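Local coordinates for protein endoglucanase E (Clostridium thermocellum, PDB 2WAO) that carries a family 2 carbohydrate esterase domain that probably deacetylates plant cell-wall polysaccharides and also binds cello-oligosaccharides in its active-site cleft, at residues C134-E139 against A174-G179; T141-S146 against E307-S312. All coordinates share one frame; numbering follows the deposited sequence.

Interaction 1 (C134-E139 against A174-G179). With BGC (beta-D-glucopyranose), chain B; BGC (beta-D-glucopyranose), chain C; FMT (formic acid), chain D.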
loop_
_atom_site.group_PDB
_atom_site.type_symbol
_atom_site.label_atom_id
_atom_site.label_comp_id
_atom_site.label_asym_id
_atom_site.label_seq_id
_atom_site.Cartn_x
_atom_site.Cartn_y
_atom_site.Cartn_z
ATOM N N CYS A 134 3.740 -1.847 3.245
ATOM C CA CYS A 134 4.090 -0.444 3.608
ATOM C C CYS A 134 5.454 0.012 3.033
ATOM O O CYS A 134 5.725 1.221 2.987
ATOM C CB CYS A 134 4.120 -0.307 5.149
ATOM S SG CYS A 134 2.461 -0.381 5.887
ATOM N N ALA A 135 6.304 -0.947 2.640
ATOM C CA ALA A 135 7.692 -0.686 2.214
ATOM C C ALA A 135 8.511 -0.060 3.369
ATOM O O ALA A 135 9.399 0.764 3.104
ATOM C CB ALA A 135 7.762 0.233 0.983
ATOM N N TYR A 136 8.179 -0.423 4.616
ATOM C CA TYR A 136 9.017 -0.133 5.806
ATOM C C TYR A 136 10.510 -0.289 5.448
ATOM O O TYR A 136 10.969 -1.360 4.979
ATOM C CB TYR A 136 8.626 -1.145 6.887
ATOM C CG TYR A 136 9.305 -1.111 8.253
ATOM C CD1 TYR A 136 8.517 -1.084 9.416
ATOM C CD2 TYR A 136 10.688 -1.235 8.391
ATOM C CE1 TYR A 136 9.080 -1.113 10.649
ATOM C CE2 TYR A 136 11.299 -1.237 9.691
ATOM C CZ TYR A 136 10.470 -1.229 10.785
ATOM O OH TYR A 136 10.999 -1.288 12.053
ATOM N N GLY A 137 11.250 0.806 5.621
ATOM C CA GLY A 137 12.726 0.733 5.580
ATOM C C GLY A 137 13.344 0.536 4.210
ATOM O O GLY A 137 14.568 0.293 4.119
ATOM N N ASN A 138 12.538 0.615 3.138
ATOM C CA ASN A 138 13.043 0.197 1.810
ATOM C C ASN A 138 14.134 1.122 1.224
ATOM O O ASN A 138 14.898 0.699 0.328
ATOM C CB ASN A 138 11.915 -0.163 0.810
ATOM C CG ASN A 138 11.222 1.060 0.241
ATOM O OD1 ASN A 138 11.286 2.136 0.838
ATOM N ND2 ASN A 138 10.533 0.904 -0.914
ATOM N N GLU A 139 14.268 2.339 1.763
ATOM C CA GLU A 139 15.378 3.215 1.321
ATOM C C GLU A 139 16.552 3.247 2.319
ATOM O O GLU A 139 17.574 3.948 2.108
ATOM C CB GLU A 139 14.860 4.616 0.966
ATOM C CG GLU A 139 13.866 4.546 -0.189
ATOM C CD GLU A 139 13.551 5.892 -0.808
ATOM O OE1 GLU A 139 13.576 6.913 -0.093
ATOM O OE2 GLU A 139 13.287 5.905 -2.030
ATOM N N ALA A 174 -2.434 -1.404 4.596
ATOM C CA ALA A 174 -1.279 -2.085 5.210
ATOM C C ALA A 174 -0.856 -1.326 6.455
ATOM O O ALA A 174 -0.947 -0.106 6.515
ATOM C CB ALA A 174 -0.162 -2.183 4.220
ATOM N N TRP A 175 -0.364 -2.065 7.425
ATOM C CA TRP A 175 -0.015 -1.483 8.741
ATOM C C TRP A 175 1.187 -2.248 9.246
ATOM O O TRP A 175 1.126 -3.484 9.375
ATOM C CB TRP A 175 -1.205 -1.681 9.692
ATOM C CG TRP A 175 -1.079 -0.886 10.968
ATOM C CD1 TRP A 175 -0.308 -1.203 12.052
ATOM C CD2 TRP A 175 -1.786 0.317 11.295
ATOM N NE1 TRP A 175 -0.484 -0.242 13.049
ATOM C CE2 TRP A 175 -1.394 0.690 12.606
ATOM C CE3 TRP A 175 -2.714 1.137 10.589
ATOM C CZ2 TRP A 175 -1.880 1.867 13.241
ATOM C CZ3 TRP A 175 -3.205 2.298 11.222
ATOM C CH2 TRP A 175 -2.798 2.640 12.547
ATOM N N SER A 176 2.288 -1.540 9.501
ATOM C CA SER A 176 3.544 -2.192 9.919
ATOM C C SER A 176 3.359 -2.988 11.216
ATOM O O SER A 176 2.716 -2.508 12.155
ATOM C CB SER A 176 4.667 -1.178 10.061
ATOM O OG SER A 176 5.253 -0.935 8.801
ATOM N N GLY A 177 3.849 -4.226 11.216
ATOM C CA GLY A 177 3.777 -5.120 12.388
ATOM C C GLY A 177 2.462 -5.861 12.597
ATOM O O GLY A 177 2.354 -6.626 13.542
ATOM N N ILE A 178 1.452 -5.635 11.745
ATOM C CA ILE A 178 0.130 -6.223 11.970
ATOM C C ILE A 178 0.095 -7.693 11.498
ATOM O O ILE A 178 0.834 -8.065 10.561
ATOM C CB ILE A 178 -0.958 -5.393 11.213
ATOM C CG1 ILE A 178 -2.293 -5.466 11.981
ATOM C CG2 ILE A 178 -1.089 -5.793 9.692
ATOM C CD1 ILE A 178 -3.334 -4.436 11.480
ATOM N N GLY A 179 -0.777 -8.489 12.102
ATOM C CA GLY A 179 -0.937 -9.882 11.684
ATOM C C GLY A 179 -2.398 -10.273 11.695
ATOM O O GLY A 179 -3.316 -9.435 11.921
HETATM C C2 BGC B . 11.317 -4.348 14.217
HETATM C C3 BGC B . 10.103 -3.776 14.934
HETATM C C4 BGC B . 8.931 -3.658 13.953
HETATM C C5 BGC B . 8.677 -5.041 13.312
HETATM C C6 BGC B . 7.466 -5.106 12.359
HETATM C C1 BGC B . 10.945 -5.664 13.541
HETATM O O2 BGC B . 12.392 -4.492 15.151
HETATM O O3 BGC B . 10.425 -2.484 15.466
HETATM O O4 BGC B . 7.923 -3.370 14.787
HETATM O O5 BGC B . 9.867 -5.458 12.646
HETATM O O6 BGC B . 7.671 -4.192 11.297
HETATM C C2 BGC C . 5.806 -2.278 15.243
HETATM C C3 BGC C . 4.988 -1.028 14.897
HETATM C C4 BGC C . 5.876 0.217 14.844
HETATM C C5 BGC C . 6.985 -0.028 13.840
HETATM C C6 BGC C . 7.863 1.216 13.615
HETATM C C1 BGC C . 7.046 -2.334 14.357
HETATM O O2 BGC C . 5.036 -3.465 15.106
HETATM O O3 BGC C . 3.891 -0.891 15.777
HETATM O O4 BGC C . 5.118 1.318 14.386
HETATM O O5 BGC C . 7.731 -1.097 14.396
HETATM O O6 BGC C . 8.830 1.322 14.626
HETATM C C FMT D . 5.344 -7.253 8.882
HETATM O O1 FMT D . 5.527 -6.372 9.734
HETATM O O2 FMT D . 6.143 -7.647 8.021
#
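Cys134 and Tyr136 face Ala174 and Ser176 where two loops of the SGNH-hydrolase fold meet beside the bound glycan. The first loop leaves the short helix 131-134 through a Schellman motif at Ala135 and continues into a type II turn, Ala135 to Asn138. The second follows the edge strand 168-174 of the parallel sheet and makes its own type II turn, Trp175 to Ile178, with Gly177 at the positive-phi position.

Packing alone joins the two loops; no hydrogen bond crosses between them. The thiol of Cys134 reaches the end of the strand, where SG lies 3.6 Å from Ala174 CB and 3.5 Å from Ala174 O. Next along the loop, the Tyr136 ring has CG anti to the backbone N (chi1 -180°) and turns its CD1 edge to the serine: CD1 is 3.3 Å from Ser176 OG, which sits near the ring plane. The tyrosine hydroxyl is bonded to Asp308.

Polar bonding runs outward from this core. Ser176 OG is hydrogen-bonded to Glu96, with a weaker bond to Ser131, the serine of the family's Gly-Asp-Ser signature and probably the nucleophile. The N-H of Gly177 is shared between Ser131 OG and O1 of a formic acid molecule, probably from the crystallisation liquor; Gly177 N lies 3.1 Å from that O1 with a bent N-H...O angle of 138°, a position consistent with an oxyanion-hole donor.

The glucoses rest on both loops. Tyr136 CE1 is 3.4 Å from O6 of the chain B glucose, and Gly177 CA lies 3.4 Å from O2 of the chain C glucose.

Interaction 2 (T141-S146 against E307-S312). With BGC (beta-D-glucopyranose), chain B; BGC (beta-D-glucopyranose), chain E; BGC (beta-D-glucopyranose), chain F; BGC (beta-D-glucopyranose), chain G.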
loop_
_atom_site.group_PDB
_atom_site.type_symbol
_atom_site.label_atom_id
_atom_site.label_comp_id
_atom_site.label_asym_id
_atom_site.label_seq_id
_atom_site.Cartn_x
_atom_site.Cartn_y
_atom_site.Cartn_z
ATOM N N THR A 141 19.717 0.973 3.781
ATOM C CA THR A 141 20.512 -0.103 3.179
ATOM C C THR A 141 21.221 -0.869 4.282
ATOM O O THR A 141 22.022 -1.738 4.017
ATOM C CB THR A 141 21.523 0.414 2.116
ATOM O OG1 THR A 141 22.403 1.410 2.693
ATOM C CG2 THR A 141 20.797 1.037 0.945
ATOM N N SER A 142 20.891 -0.555 5.519
ATOM C CA SER A 142 21.483 -1.271 6.641
ATOM C C SER A 142 20.418 -1.987 7.485
ATOM O O SER A 142 19.510 -1.342 8.042
ATOM C CB SER A 142 22.291 -0.320 7.520
ATOM O OG SER A 142 22.710 -1.048 8.670
ATOM N N LYS A 143 20.544 -3.306 7.616
ATOM C CA LYS A 143 19.571 -4.088 8.405
ATOM C C LYS A 143 19.625 -3.783 9.915
ATOM O O LYS A 143 18.688 -4.093 10.650
ATOM C CB LYS A 143 19.750 -5.583 8.165
ATOM C CG LYS A 143 21.077 -6.142 8.676
ATOM C CD LYS A 143 21.360 -7.506 8.090
ATOM C CE LYS A 143 22.658 -8.044 8.728
ATOM N NZ LYS A 143 23.140 -9.182 7.919
ATOM N N GLU A 144 20.709 -3.152 10.346
ATOM C CA GLU A 144 20.914 -2.798 11.761
ATOM C C GLU A 144 20.123 -1.559 12.187
ATOM O O GLU A 144 19.883 -1.325 13.412
ATOM C CB GLU A 144 22.402 -2.521 12.017
ATOM C CG GLU A 144 23.198 -3.741 12.453
ATOM C CD GLU A 144 23.564 -4.661 11.303
ATOM O OE1 GLU A 144 23.775 -4.150 10.169
ATOM O OE2 GLU A 144 23.635 -5.902 11.539
ATOM N N GLN A 145 19.775 -0.737 11.199
ATOM C CA GLN A 145 19.108 0.533 11.457
ATOM C C GLN A 145 17.624 0.303 11.731
ATOM O O GLN A 145 16.963 -0.503 11.034
ATOM C CB GLN A 145 19.310 1.472 10.269
ATOM C CG GLN A 145 18.728 2.889 10.468
ATOM C CD GLN A 145 19.143 3.856 9.367
ATOM O OE1 GLN A 145 18.332 4.247 8.526
ATOM N NE2 GLN A 145 20.411 4.228 9.363
ATOM N N SER A 146 17.097 0.987 12.751
ATOM C CA SER A 146 15.673 0.878 13.026
ATOM C C SER A 146 14.827 1.819 12.140
ATOM O O SER A 146 15.353 2.625 11.381
ATOM C CB SER A 146 15.409 1.108 14.494
ATOM O OG SER A 146 15.931 2.356 14.838
ATOM N N GLU A 307 15.839 -1.265 6.478
ATOM C CA GLU A 307 15.815 -1.125 7.926
ATOM C C GLU A 307 15.195 -2.340 8.558
ATOM O O GLU A 307 14.240 -2.904 8.000
ATOM C CB GLU A 307 15.034 0.156 8.320
ATOM C CG GLU A 307 15.785 1.430 7.909
ATOM C CD GLU A 307 14.983 2.714 8.189
ATOM O OE1 GLU A 307 13.754 2.604 8.378
ATOM O OE2 GLU A 307 15.590 3.828 8.222
ATOM N N ASP A 308 15.775 -2.787 9.674
ATOM C CA ASP A 308 15.242 -3.936 10.403
ATOM C C ASP A 308 15.045 -5.205 9.545
ATOM O O ASP A 308 14.119 -5.976 9.801
ATOM C CB ASP A 308 13.940 -3.556 11.165
ATOM C CG ASP A 308 14.223 -2.640 12.358
ATOM O OD1 ASP A 308 15.301 -2.825 12.987
ATOM O OD2 ASP A 308 13.388 -1.743 12.642
ATOM N N TRP A 309 15.948 -5.416 8.566
ATOM C CA TRP A 309 15.876 -6.561 7.621
ATOM C C TRP A 309 14.676 -6.536 6.678
ATOM O O TRP A 309 14.394 -7.559 6.021
ATOM C CB TRP A 309 15.803 -7.892 8.378
ATOM C CG TRP A 309 16.950 -8.180 9.310
ATOM C CD1 TRP A 309 17.203 -7.593 10.507
ATOM C CD2 TRP A 309 17.965 -9.171 9.122
ATOM N NE1 TRP A 309 18.336 -8.137 11.072
ATOM C CE2 TRP A 309 18.816 -9.113 10.243
ATOM C CE3 TRP A 309 18.253 -10.081 8.094
ATOM C CZ2 TRP A 309 19.934 -9.928 10.375
ATOM C CZ3 TRP A 309 19.367 -10.914 8.230
ATOM C CH2 TRP A 309 20.188 -10.831 9.368
ATOM N N HIS A 310 13.932 -5.419 6.606
ATOM C CA HIS A 310 12.828 -5.387 5.643
ATOM C C HIS A 310 13.364 -5.319 4.199
ATOM O O HIS A 310 14.588 -5.018 3.971
ATOM C CB HIS A 310 11.872 -4.236 5.970
ATOM C CG HIS A 310 11.107 -4.474 7.239
ATOM N ND1 HIS A 310 11.708 -4.436 8.477
ATOM C CD2 HIS A 310 9.819 -4.835 7.461
ATOM C CE1 HIS A 310 10.813 -4.712 9.418
ATOM N NE2 HIS A 310 9.654 -4.941 8.829
ATOM N N PRO A 311 12.493 -5.620 3.198
ATOM C CA PRO A 311 13.051 -5.703 1.830
ATOM C C PRO A 311 13.649 -4.395 1.271
ATOM O O PRO A 311 13.091 -3.324 1.469
ATOM C CB PRO A 311 11.865 -6.199 0.980
ATOM C CG PRO A 311 10.964 -6.925 1.988
ATOM C CD PRO A 311 11.084 -6.053 3.235
ATOM N N SER A 312 14.760 -4.544 0.532
ATOM C CA SER A 312 15.379 -3.446 -0.225
ATOM C C SER A 312 14.508 -3.136 -1.462
ATOM O O SER A 312 13.591 -3.939 -1.808
ATOM C CB SER A 312 16.759 -3.924 -0.718
ATOM O OG SER A 312 16.583 -5.008 -1.634
HETATM C C2 BGC B . 11.317 -4.348 14.217
HETATM C C3 BGC B . 10.103 -3.776 14.934
HETATM C C4 BGC B . 8.931 -3.658 13.953
HETATM C C5 BGC B . 8.677 -5.041 13.312
HETATM C C6 BGC B . 7.466 -5.106 12.359
HETATM C C1 BGC B . 10.945 -5.664 13.541
HETATM O O2 BGC B . 12.392 -4.492 15.151
HETATM O O3 BGC B . 10.425 -2.484 15.466
HETATM O O4 BGC B . 7.923 -3.370 14.787
HETATM O O5 BGC B . 9.867 -5.458 12.646
HETATM O O6 BGC B . 7.671 -4.192 11.297
HETATM C C2 BGC E . 11.827 -9.635 11.417
HETATM C C3 BGC E . 11.445 -8.163 11.558
HETATM C C4 BGC E . 12.157 -7.531 12.743
HETATM C C5 BGC E . 13.669 -7.767 12.660
HETATM C C6 BGC E . 14.279 -7.333 13.997
HETATM C C1 BGC E . 13.361 -9.777 11.377
HETATM O O2 BGC E . 11.260 -10.193 10.235
HETATM O O3 BGC E . 10.048 -8.055 11.708
HETATM O O4 BGC E . 12.041 -6.201 12.812
HETATM O O5 BGC E . 14.007 -9.146 12.468
HETATM O O6 BGC E . 15.626 -7.626 13.848
HETATM C C2 BGC F . 18.059 -15.715 6.310
HETATM C C3 BGC F . 17.995 -14.445 7.150
HETATM C C4 BGC F . 17.666 -14.766 8.603
HETATM C C5 BGC F . 18.544 -15.898 9.125
HETATM C C6 BGC F . 18.159 -16.275 10.550
HETATM C C1 BGC F . 18.909 -16.779 6.994
HETATM O O1 BGC F . 18.866 -17.970 6.240
HETATM O O2 BGC F . 18.607 -15.416 5.046
HETATM O O3 BGC F . 17.011 -13.583 6.625
HETATM O O4 BGC F . 17.760 -13.984 9.219
HETATM O O5 BGC F . 18.406 -17.024 8.287
HETATM O O6 BGC F . 18.615 -17.579 10.831
HETATM C C2 BGC G . 16.961 -12.686 11.092
HETATM C C3 BGC G . 15.664 -12.197 11.725
HETATM C C4 BGC G . 14.755 -11.522 10.687
HETATM C C5 BGC G . 14.677 -12.265 9.341
HETATM C C6 BGC G . 14.016 -11.423 8.257
HETATM C C1 BGC G . 16.601 -13.465 9.832
HETATM O O2 BGC G . 17.585 -13.549 11.992
HETATM O O3 BGC G . 16.012 -11.302 12.762
HETATM O O4 BGC G . 13.693 -11.147 11.417
HETATM O O5 BGC G . 15.983 -12.613 8.913
HETATM O O6 BGC G . 14.238 -11.921 6.933
HETATM O O HOH W 1 17.535 -4.581 12.960
#
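Lys143 and Trp309 bring the two backbones closest, their CA atoms 4.5 Å apart, where the type I turn from Ser142 to Gln145 lies against the Glu-Asp-Trp-His loop ahead of helix 313-331. Asp308 and Trp309 both have positive phi, which folds this loop tightly enough for Glu307 O to receive His310 N. A backbone hydrogen bond ties the loops together: Asp308 N donates to Gln145 O at 2.9 Å, its N-H meeting the acceptor at 135°.

Lys143 lies beside the indole, pointing the same way. Its CG stands between the backbone N and the carbonyl carbon (chi1 66°), and beyond it the extended chain runs over the six-membered ring. Lys143 CD comes within 3.6 Å of Trp309 CZ2 and lies 9° off the normal through the ring centroid, a CH-pi contact. The opposite indole face turns to the glycan, with Trp309 CE3 3.5 Å from O5 of the chain G glucose. The tryptophan is thus a sugar platform backed by an aliphatic lysine chain.

A water bridges the two loops, donating to Lys143 O at 2.6 Å and to Asp308 OD1 at 2.8 Å. Glu307 CD is close to Ser146 O, and Glu307 OE2 takes hydrogen bonds from Asn151 and Thr148.

His310 ND1 donates to Glu307 O at 3.0 Å, so that carbonyl grips both the ring and the backbone of the histidine. His310 NE2 shares a 3.3 Å hydrogen bond with O6 of the chain B glucose. This is consistent with a Ser-His pair whose histidine is positioned by the main-chain carbonyl of Glu307, while the Asp308 carboxylate bonds Tyr136 OH.

How the interactions relate
The two interactions form neighbouring walls of one glycan cleft, their centres about 12 Å apart, and their segments alternate along the chain. They touch directly. Tyr136 OH approaches Asp308 OD2 at 2.5 Å, probably a short hydrogen bond, and Glu307 N is 3.1 Å from Gly137 O. The Tyr136 ring also stacks on His310, so interaction 1 packs against the imidazole that interaction 2 orients. Both meet the chain B glucose, and Ser131 OG is also hydrogen-bonded to the glycan. Interaction 1 continues along the glycan to the chain C glucose, while interaction 2 reaches those of chains E, F and G through Trp309 and Asp308.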